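Local atomic coordinates of geranyltranstransferase (Methylococcus capsulatus, PDB entry 3TS7), a protein that probably makes farnesyl diphosphate by magnesium-dependent condensation of isopentenyl diphosphate with allylic diphosphates. Residues M34-R37 / L38-M42; K104-C107 / H108-Y111; Q124-A127 / F128-L131; Q17-V20 / E21-L24. One frame throughout, in Å; residues are numbered along the deposited sequence.

Interaction 1 of 4, residues M34-R37 / L38-M42; sequences MPER and LHQAM
The imidazole of His39 has the carbonyl oxygen of Pro35 against one face: Pro35 O stands 3.1 Å above the ring plane, displaced toward the rim and nearest to CG. A second oxygen, Met34 O, approaches His39 CE1 to 3.2 Å from an oblique direction. The ring takes this place because His39 CG is turned anti to its own carbonyl carbon (chi1 -70°), which folds the side chain back toward the start of the helix. Pro35 O also accepts a hydrogen bond from His39 N at 3.1 Å, with an N-H...O angle of 155°. His39 CB and ring thus close over the bond formed by their own backbone, while ND1 makes weak hydrogen bonds to Ala30 O and Arg33 O. Two flat groups, of Glu36 and Gln40, run alongside each other with carboxylate and amide planes 49° apart, and Glu36 CB touches Gln40 NE2 at 3.8 Å; the amide is hydrogen-bonded to Ala31 O, and Arg37 forms a salt bridge with Asp112. On the apolar side Pro35 CG meets Leu38 CD2 at 3.8 Å, a greasy pair lying against Gly162 and Ala165 of the second subunit. Proline suits this position because a residue ahead of the first turn needs no N-H for the helical ladder, and the cis peptide before it bends the incoming chain sharply. The whole is a helix N-terminus with proline at the N-cap, opening helix 36-46 at the subunit interface of this all-helical prenyl synthase fold.

Interaction 2 of 4, residues K104-C107 / H108-Y111; sequences KPTC and HKAY
A short helical turn, 107-110, starts with Thr106 at its N-cap and brings Ala110, and Tyr111 just after it, back over Thr106 and Cys107; it ends the loop that leaves helix 73-90, where this family carries its first aspartate-rich sequence. Ala110 N donates to Thr106 O at 2.8 Å, with an N-H...O angle of 167° and the donor almost in line with the C=O bond. Tyr111 N reaches Cys107 O at 3.0 Å, less straight and well tilted from the carbonyl plane, as befits the last turn before the chain leaves helical geometry. Thr106 does not cap with its hydroxyl. Its side chain instead lies beside that of His108, OG1 at 3.1 Å from NE2, and both atoms are hydrogen-bonded to Asp98 O, a loop carbonyl thus held by two groups. The imidazole gets there because His108 CG sits between the backbone N and the carbonyl carbon (chi1 68°), which swings the ring toward Thr106; Lys109 CG lies over one face, near the rim. Were His108 replaced by an alanine, Asp98 O would probably lose one of its two partners and the Thr106 hydroxyl its flat neighbour. The small Ala110 fits where the turn comes close to the loop, with its CB 4.4 Å from Pro105 CB. Tyr111 packs on Arg37 and Gln40 of helix 36-46, its ring edge turned to Cys107 O in the ring plane, while Cys107 SG lies obliquely 5.4 Å from the Tyr111 ring centroid, a sulfur-aromatic contact.

Interaction 3 of 4, residues Q124-A127 / F128-L131; sequences QALA and FHVL
Leu126 O accepts the hydrogen bond of Val130 N at 2.8 Å, nearly straight at an N-H...O angle of 164°, and Val130 CG2 leans on the same oxygen at 3.3 Å. The rungs before and after it, His129 N to Ala125 O and Leu131 N to Ala127 O, are ordinary helical bonds, but the rung from Phe128 N to Gln124 O is weak at 3.5 Å. There the aromatic ring comes in close: Phe128 CD1 lies 3.2 Å from Gln124 O. The side chains of these two residues run alongside each other in the same direction. With its CG opposite the backbone N (chi1 -180°) and the rest extended, Gln124 carries its amide along the ring, and OE1 meets the Phe128 edge in the ring plane, 3.8 Å from CE1. The amide and ring planes are turned 28° from each other. On another side of the helix Leu126 CD1 touches His129 CD2 at 4.0 Å, the two side chains passing obliquely. Ala125 and Ala127 are small enough to admit close neighbours: Ala125 packs on Gln124 of the second subunit, Ala127 on Ile82 and Leu151 of its own chain. Phe128 stacks with Phe128 of the second subunit, and His129 ND1 is hydrogen-bonded to Glu149 of that subunit, marking this part of helix 113-133 as dimer interface. An oxygen at the ring's slightly positive C-H rim is likely a favourable, weak electrostatic match, and the amide, whose NE2 also makes a weak hydrogen bond to Asp121 O of the second subunit, lies at the ring's edge and not over its face.

Interaction 4 of 4, residues Q17-V20 / E21-L24; sequences QERV and ERAL
Val20 and Leu24 stand side by side one helical turn apart, pointing the same way, with Val20 CG2 4.0 Å from Leu24 CD1. Under them Leu24 N donates to Val20 O at 2.8 Å, and Leu24 CG leans on that oxygen too. Arg19 and Arg22 are set quite differently: their chains pass at a slant, the guanidinium planes 64° apart, and the Arg22 group bends back at chi3 (-36°) to lay one face over Arg19 CA. The charge of Arg19 is met elsewhere, by salt bridges to Asp73 and Asp70. Glu21 touches Gln17 O with its CB, while the chain, bent at chi2 (74°), leads its carboxylate away; a water bridges back, giving one hydrogen to Gln17 O at 2.7 Å and the other to Glu21 OE2 at 2.9 Å. The Glu21 carboxylate also forms a salt bridge with Arg52 and accepts a bond from Gly48 N, so an acid is well placed there. A serine in place of Leu24 would probably open a gap beside Val20 CG2 and lose apolar contact with Cys77 and Phe81. Helix 5-27 turns its apolar residues inward, Val20 against Pro55 and Tyr59 of helix 53-65, Leu24 and Ala23 against helix 73-90.

Overall arrangement
From the N terminus the order is interaction 4, then 1, 2 and 3; all are in series, none nests in or crosses another, and each closes no more than a turn of chain. Interaction 4 sets helix 5-27 against helices 53-65 and 73-90. Interaction 1 opens the next helix, 36-46, and meets interaction 2 directly: Gln40 O and Tyr111 OH, 3.1 Å apart, probably share a hydrogen bond, tying helix 36-46 to the residue that follows the short helix 107-110. Just beyond lies helix 113-133, which bears interaction 3, its centre about 17 Å from those of interactions 1 and 4. Interactions 1 and 3 both touch the second subunit.

Interaction 1 of 4, residues M34-R37 / L38-M42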
loop_
_atom_site.group_PDB
_atom_site.type_symbol
_atom_site.label_atom_id
_atom_site.label_comp_id
_atom_site.label_asym_id
_atom_site.label_seq_id
_atom_site.Cartn_x
_atom_site.Cartn_y
_atom_site.Cartn_z
ATOM N N MET B 34 -15.412 14.610 0.842
ATOM C CA MET B 34 -15.287 13.841 2.073
ATOM C C MET B 34 -14.441 12.584 1.836
ATOM O O MET B 34 -14.573 11.964 0.777
ATOM C CB MET B 34 -16.693 13.450 2.541
ATOM C CG MET B 34 -16.824 13.128 4.017
ATOM S SD MET B 34 -18.545 13.058 4.557
ATOM C CE MET B 34 -19.002 14.800 4.537
ATOM N N PRO B 35 -13.553 12.215 2.795
ATOM C CA PRO B 35 -13.118 12.934 4.015
ATOM C C PRO B 35 -12.123 14.068 3.728
ATOM O O PRO B 35 -11.085 13.835 3.107
ATOM C CB PRO B 35 -12.463 11.832 4.859
ATOM C CG PRO B 35 -12.051 10.792 3.883
ATOM C CD PRO B 35 -13.058 10.823 2.783
ATOM N N GLU B 36 -12.436 15.272 4.207
ATOM C CA GLU B 36 -11.740 16.499 3.794
ATOM C C GLU B 36 -10.328 16.690 4.336
ATOM O O GLU B 36 -9.405 16.962 3.570
ATOM C CB GLU B 36 -12.580 17.733 4.118
ATOM C CG GLU B 36 -13.697 17.990 3.116
ATOM C CD GLU B 36 -14.235 19.405 3.189
ATOM O OE1 GLU B 36 -13.824 20.166 4.094
ATOM O OE2 GLU B 36 -15.072 19.761 2.336
ATOM N N ARG B 37 -10.184 16.573 5.653
ATOM C CA ARG B 37 -8.897 16.657 6.326
ATOM C C ARG B 37 -7.896 15.618 5.770
ATOM O O ARG B 37 -6.749 15.969 5.482
ATOM C CB ARG B 37 -9.099 16.480 7.832
ATOM C CG ARG B 37 -7.842 16.536 8.683
ATOM C CD ARG B 37 -8.227 16.533 10.153
ATOM N NE ARG B 37 -7.106 16.730 11.072
ATOM C CZ ARG B 37 -6.503 17.896 11.303
ATOM N NH1 ARG B 37 -5.503 17.955 12.174
ATOM N NH2 ARG B 37 -6.887 19.002 10.669
ATOM N N LEU B 38 -8.344 14.364 5.612
ATOM C CA LEU B 38 -7.530 13.301 5.011
ATOM C C LEU B 38 -7.093 13.647 3.585
ATOM O O LEU B 38 -5.914 13.509 3.252
ATOM C CB LEU B 38 -8.249 11.944 5.032
ATOM C CG LEU B 38 -7.519 10.807 4.294
ATOM C CD1 LEU B 38 -6.286 10.354 5.066
ATOM C CD2 LEU B 38 -8.405 9.628 4.016
ATOM N N HIS B 39 -8.027 14.119 2.762
ATOM C CA HIS B 39 -7.712 14.492 1.373
ATOM C C HIS B 39 -6.730 15.650 1.277
ATOM O O HIS B 39 -5.857 15.669 0.401
ATOM C CB HIS B 39 -8.970 14.839 0.575
ATOM C CG HIS B 39 -9.847 13.663 0.268
ATOM N ND1 HIS B 39 -11.120 13.805 -0.240
ATOM C CD2 HIS B 39 -9.645 12.331 0.409
ATOM C CE1 HIS B 39 -11.660 12.609 -0.414
ATOM N NE2 HIS B 39 -10.783 11.697 -0.029
ATOM N N GLN B 40 -6.878 16.614 2.176
ATOM C CA GLN B 40 -6.002 17.779 2.207
ATOM C C GLN B 40 -4.613 17.432 2.755
ATOM O O GLN B 40 -3.638 18.092 2.414
ATOM C CB GLN B 40 -6.627 18.908 3.031
ATOM C CG GLN B 40 -7.787 19.629 2.344
ATOM C CD GLN B 40 -8.719 20.304 3.335
ATOM O OE1 GLN B 40 -8.292 20.773 4.389
ATOM N NE2 GLN B 40 -10.004 20.344 3.007
ATOM N N ALA B 41 -4.528 16.405 3.594
ATOM C CA ALA B 41 -3.253 15.978 4.160
ATOM C C ALA B 41 -2.400 15.253 3.113
ATOM O O ALA B 41 -1.186 15.461 3.051
ATOM C CB ALA B 41 -3.474 15.084 5.369
ATOM N N MET B 42 -3.049 14.404 2.312
ATOM C CA MET B 42 -2.412 13.733 1.175
ATOM C C MET B 42 -1.912 14.737 0.147
ATOM O O MET B 42 -0.772 14.646 -0.311
ATOM C CB MET B 42 -3.385 12.774 0.500
ATOM C CG MET B 42 -3.931 11.722 1.409
ATOM S SD MET B 42 -5.265 10.841 0.566
ATOM C CE MET B 42 -4.360 9.419 0.155
#

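Interaction 2 of 4, residues K104-C107 / H108-Y111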
loop_
_atom_site.group_PDB
_atom_site.type_symbol
_atom_site.label_atom_id
_atom_site.label_comp_id
_atom_site.label_asym_id
_atom_site.label_seq_id
_atom_site.Cartn_x
_atom_site.Cartn_y
_atom_site.Cartn_z
ATOM N N LYS B 104 8.684 23.736 5.197
ATOM C CA LYS B 104 7.258 23.499 5.363
ATOM C C LYS B 104 7.097 22.461 6.471
ATOM O O LYS B 104 7.851 21.486 6.515
ATOM C CB LYS B 104 6.691 22.970 4.039
ATOM C CG LYS B 104 5.188 23.027 3.858
ATOM C CD LYS B 104 4.862 23.190 2.378
ATOM C CE LYS B 104 3.513 22.605 2.008
ATOM N NZ LYS B 104 3.599 21.152 1.706
ATOM N N PRO B 105 6.142 22.675 7.401
ATOM C CA PRO B 105 5.986 21.652 8.452
ATOM C C PRO B 105 5.594 20.275 7.885
ATOM O O PRO B 105 4.921 20.212 6.861
ATOM C CB PRO B 105 4.868 22.226 9.330
ATOM C CG PRO B 105 4.965 23.714 9.119
ATOM C CD PRO B 105 5.326 23.876 7.677
ATOM N N THR B 106 6.044 19.193 8.524
ATOM C CA THR B 106 5.731 17.827 8.069
ATOM C C THR B 106 4.255 17.482 8.311
ATOM O O THR B 106 3.573 18.168 9.077
ATOM C CB THR B 106 6.619 16.768 8.758
ATOM O OG1 THR B 106 6.665 17.021 10.168
ATOM C CG2 THR B 106 8.037 16.776 8.190
ATOM N N CYS B 107 3.774 16.423 7.661
ATOM C CA CYS B 107 2.349 16.054 7.695
ATOM C C CYS B 107 1.779 15.849 9.106
ATOM O O CYS B 107 0.660 16.283 9.386
ATOM C CB CYS B 107 2.103 14.813 6.838
ATOM S SG CYS B 107 0.363 14.483 6.483
ATOM N N HIS B 108 2.543 15.198 9.984
ATOM C CA HIS B 108 2.119 14.994 11.371
ATOM C C HIS B 108 2.129 16.278 12.214
ATOM O O HIS B 108 1.326 16.414 13.136
ATOM C CB HIS B 108 2.928 13.884 12.053
ATOM C CG HIS B 108 4.367 14.226 12.276
ATOM N ND1 HIS B 108 4.878 14.510 13.524
ATOM C CD2 HIS B 108 5.405 14.327 11.413
ATOM C CE1 HIS B 108 6.168 14.776 13.420
ATOM N NE2 HIS B 108 6.514 14.666 12.150
ATOM N N LYS B 109 3.028 17.208 11.902
ATOM C CA LYS B 109 3.036 18.513 12.572
ATOM C C LYS B 109 1.896 19.379 12.074
ATOM O O LYS B 109 1.180 19.971 12.875
ATOM C CB LYS B 109 4.373 19.247 12.388
ATOM C CG LYS B 109 5.484 18.759 13.295
ATOM C CD LYS B 109 5.143 18.936 14.764
ATOM C CE LYS B 109 5.822 17.866 15.602
ATOM N NZ LYS B 109 5.916 18.241 17.037
ATOM N N ALA B 110 1.724 19.426 10.753
ATOM C CA ALA B 110 0.726 20.276 10.099
ATOM C C ALA B 110 -0.718 19.840 10.351
ATOM O O ALA B 110 -1.635 20.660 10.251
ATOM C CB ALA B 110 0.996 20.344 8.609
ATOM N N TYR B 111 -0.911 18.550 10.637
ATOM C CA TYR B 111 -2.221 17.986 10.989
ATOM C C TYR B 111 -2.134 17.323 12.366
ATOM O O TYR B 111 -2.119 18.011 13.389
ATOM C CB TYR B 111 -2.740 17.027 9.892
ATOM C CG TYR B 111 -3.019 17.747 8.581
ATOM C CD1 TYR B 111 -4.299 18.221 8.275
ATOM C CD2 TYR B 111 -1.987 17.996 7.664
ATOM C CE1 TYR B 111 -4.543 18.910 7.084
ATOM C CE2 TYR B 111 -2.218 18.681 6.490
ATOM C CZ TYR B 111 -3.494 19.128 6.198
ATOM O OH TYR B 111 -3.699 19.806 5.025
#

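Interaction 3 of 4, residues Q124-A127 / F128-L131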
loop_
_atom_site.group_PDB
_atom_site.type_symbol
_atom_site.label_atom_id
_atom_site.label_comp_id
_atom_site.label_asym_id
_atom_site.label_seq_id
_atom_site.Cartn_x
_atom_site.Cartn_y
_atom_site.Cartn_z
ATOM N N GLN B 124 -0.541 4.784 -0.383
ATOM C CA GLN B 124 -0.037 3.492 -0.855
ATOM C C GLN B 124 -1.105 2.748 -1.647
ATOM O O GLN B 124 -0.845 2.287 -2.753
ATOM C CB GLN B 124 0.505 2.592 0.260
ATOM C CG GLN B 124 1.002 1.296 -0.348
ATOM C CD GLN B 124 1.838 0.412 0.535
ATOM O OE1 GLN B 124 2.482 -0.511 0.035
ATOM N NE2 GLN B 124 1.822 0.654 1.844
ATOM N N ALA B 125 -2.309 2.651 -1.081
ATOM C CA ALA B 125 -3.424 2.023 -1.773
ATOM C C ALA B 125 -3.767 2.695 -3.130
ATOM O O ALA B 125 -4.076 2.006 -4.102
ATOM C CB ALA B 125 -4.652 1.979 -0.856
ATOM N N LEU B 126 -3.709 4.019 -3.158
ATOM C CA LEU B 126 -3.958 4.832 -4.336
ATOM C C LEU B 126 -2.933 4.588 -5.454
ATOM O O LEU B 126 -3.284 4.611 -6.631
ATOM C CB LEU B 126 -3.873 6.293 -3.936
ATOM C CG LEU B 126 -4.441 7.392 -4.837
ATOM C CD1 LEU B 126 -5.951 7.223 -5.098
ATOM C CD2 LEU B 126 -4.182 8.707 -4.136
ATOM N N ALA B 127 -1.665 4.372 -5.083
ATOM C CA ALA B 127 -0.651 4.012 -6.060
ATOM C C ALA B 127 -1.071 2.782 -6.834
ATOM O O ALA B 127 -0.988 2.760 -8.069
ATOM C CB ALA B 127 0.701 3.788 -5.400
ATOM N N PHE B 128 -1.547 1.769 -6.113
ATOM C CA PHE B 128 -1.937 0.532 -6.734
ATOM C C PHE B 128 -3.267 0.669 -7.504
ATOM O O PHE B 128 -3.482 -0.040 -8.494
ATOM C CB PHE B 128 -2.042 -0.556 -5.672
ATOM C CG PHE B 128 -0.715 -1.034 -5.176
ATOM C CD1 PHE B 128 -0.264 -0.686 -3.904
ATOM C CD2 PHE B 128 0.100 -1.819 -5.994
ATOM C CE1 PHE B 128 0.969 -1.140 -3.441
ATOM C CE2 PHE B 128 1.336 -2.265 -5.546
ATOM C CZ PHE B 128 1.768 -1.924 -4.267
ATOM N N HIS B 129 -4.154 1.541 -7.011
ATOM C CA HIS B 129 -5.415 1.880 -7.723
ATOM C C HIS B 129 -5.110 2.529 -9.075
ATOM O O HIS B 129 -5.721 2.151 -10.096
ATOM C CB HIS B 129 -6.326 2.763 -6.852
ATOM C CG HIS B 129 -7.407 3.488 -7.604
ATOM N ND1 HIS B 129 -8.466 2.839 -8.209
ATOM C CD2 HIS B 129 -7.609 4.815 -7.816
ATOM C CE1 HIS B 129 -9.266 3.734 -8.766
ATOM N NE2 HIS B 129 -8.761 4.939 -8.553
ATOM N N VAL B 130 -4.139 3.450 -9.086
ATOM C CA VAL B 130 -3.680 4.078 -10.353
ATOM C C VAL B 130 -3.185 3.012 -11.350
ATOM O O VAL B 130 -3.659 2.959 -12.489
ATOM C CB VAL B 130 -2.639 5.215 -10.121
ATOM C CG1 VAL B 130 -2.016 5.697 -11.440
ATOM C CG2 VAL B 130 -3.284 6.389 -9.447
ATOM N N LEU B 131 -2.321 2.097 -10.913
ATOM C CA LEU B 131 -1.774 1.097 -11.836
ATOM C C LEU B 131 -2.828 0.110 -12.343
ATOM O O LEU B 131 -2.808 -0.275 -13.514
ATOM C CB LEU B 131 -0.593 0.334 -11.220
ATOM C CG LEU B 131 0.729 1.058 -10.958
ATOM C CD1 LEU B 131 1.734 0.041 -10.376
ATOM C CD2 LEU B 131 1.317 1.715 -12.228
#

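Interaction 4 of 4, residues Q17-V20 / E21-L24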
loop_
_atom_site.group_PDB
_atom_site.type_symbol
_atom_site.label_atom_id
_atom_site.label_comp_id
_atom_site.label_asym_id
_atom_site.label_seq_id
_atom_site.Cartn_x
_atom_site.Cartn_y
_atom_site.Cartn_z
ATOM N N GLN B 17 8.339 18.176 -14.446
ATOM C CA GLN B 17 7.897 18.519 -13.103
ATOM C C GLN B 17 6.524 19.202 -13.109
ATOM O O GLN B 17 5.720 18.975 -12.209
ATOM C CB GLN B 17 8.935 19.384 -12.393
ATOM C CG GLN B 17 10.143 18.586 -11.911
ATOM C CD GLN B 17 11.240 19.463 -11.328
ATOM O OE1 GLN B 17 11.308 20.657 -11.606
ATOM N NE2 GLN B 17 12.110 18.866 -10.518
ATOM N N GLU B 18 6.259 20.019 -14.126
ATOM C CA GLU B 18 4.937 20.616 -14.301
ATOM C C GLU B 18 3.903 19.586 -14.750
ATOM O O GLU B 18 2.772 19.585 -14.251
ATOM C CB GLU B 18 5.002 21.779 -15.288
ATOM C CG GLU B 18 5.686 23.025 -14.714
ATOM C CD GLU B 18 6.197 23.986 -15.790
ATOM O OE1 GLU B 18 5.855 23.808 -16.983
ATOM O OE2 GLU B 18 6.949 24.925 -15.437
ATOM N N ARG B 19 4.298 18.711 -15.675
ATOM C CA ARG B 19 3.427 17.642 -16.176
ATOM C C ARG B 19 3.042 16.647 -15.073
ATOM O O ARG B 19 1.874 16.263 -14.964
ATOM C CB ARG B 19 4.063 16.917 -17.358
ATOM C CG ARG B 19 3.200 15.823 -17.927
ATOM C CD ARG B 19 3.926 15.021 -18.969
ATOM N NE ARG B 19 3.029 14.022 -19.545
ATOM C CZ ARG B 19 2.552 14.055 -20.782
ATOM N NH1 ARG B 19 2.907 15.036 -21.607
ATOM N NH2 ARG B 19 1.734 13.092 -21.199
ATOM N N VAL B 20 4.006 16.252 -14.240
ATOM C CA VAL B 20 3.693 15.376 -13.102
ATOM C C VAL B 20 2.864 16.098 -12.009
ATOM O O VAL B 20 2.023 15.471 -11.366
ATOM C CB VAL B 20 4.970 14.704 -12.500
ATOM C CG1 VAL B 20 5.723 15.666 -11.604
ATOM C CG2 VAL B 20 4.606 13.422 -11.743
ATOM N N GLU B 21 3.089 17.400 -11.808
ATOM C CA GLU B 21 2.333 18.155 -10.814
ATOM C C GLU B 21 0.835 18.114 -11.124
ATOM O O GLU B 21 0.017 17.929 -10.214
ATOM C CB GLU B 21 2.797 19.611 -10.752
ATOM C CG GLU B 21 2.153 20.454 -9.638
ATOM C CD GLU B 21 2.678 20.124 -8.245
ATOM O OE1 GLU B 21 1.987 20.461 -7.262
ATOM O OE2 GLU B 21 3.779 19.541 -8.119
ATOM N N ARG B 22 0.499 18.277 -12.402
ATOM C CA ARG B 22 -0.883 18.217 -12.889
ATOM C C ARG B 22 -1.433 16.797 -12.871
ATOM O O ARG B 22 -2.628 16.584 -12.633
ATOM C CB ARG B 22 -0.979 18.774 -14.308
ATOM C CG ARG B 22 -0.714 20.293 -14.437
ATOM C CD ARG B 22 -1.079 20.816 -15.829
ATOM N NE ARG B 22 -0.772 19.848 -16.890
ATOM C CZ ARG B 22 0.352 19.819 -17.612
ATOM N NH1 ARG B 22 1.312 20.720 -17.415
ATOM N NH2 ARG B 22 0.516 18.881 -18.547
ATOM N N ALA B 23 -0.560 15.824 -13.114
ATOM C CA ALA B 23 -0.993 14.436 -13.180
ATOM C C ALA B 23 -1.297 13.895 -11.777
ATOM O O ALA B 23 -2.264 13.132 -11.601
ATOM C CB ALA B 23 0.017 13.569 -13.930
ATOM N N LEU B 24 -0.509 14.335 -10.788
ATOM C CA LEU B 24 -0.748 13.987 -9.379
ATOM C C LEU B 24 -2.048 14.617 -8.853
ATOM O O LEU B 24 -2.840 13.940 -8.196
ATOM C CB LEU B 24 0.435 14.389 -8.481
ATOM C CG LEU B 24 1.773 13.677 -8.731
ATOM C CD1 LEU B 24 2.943 14.519 -8.227
ATOM C CD2 LEU B 24 1.807 12.296 -8.132
HETATM O O HOH W 1 6.053 18.556 -9.561
#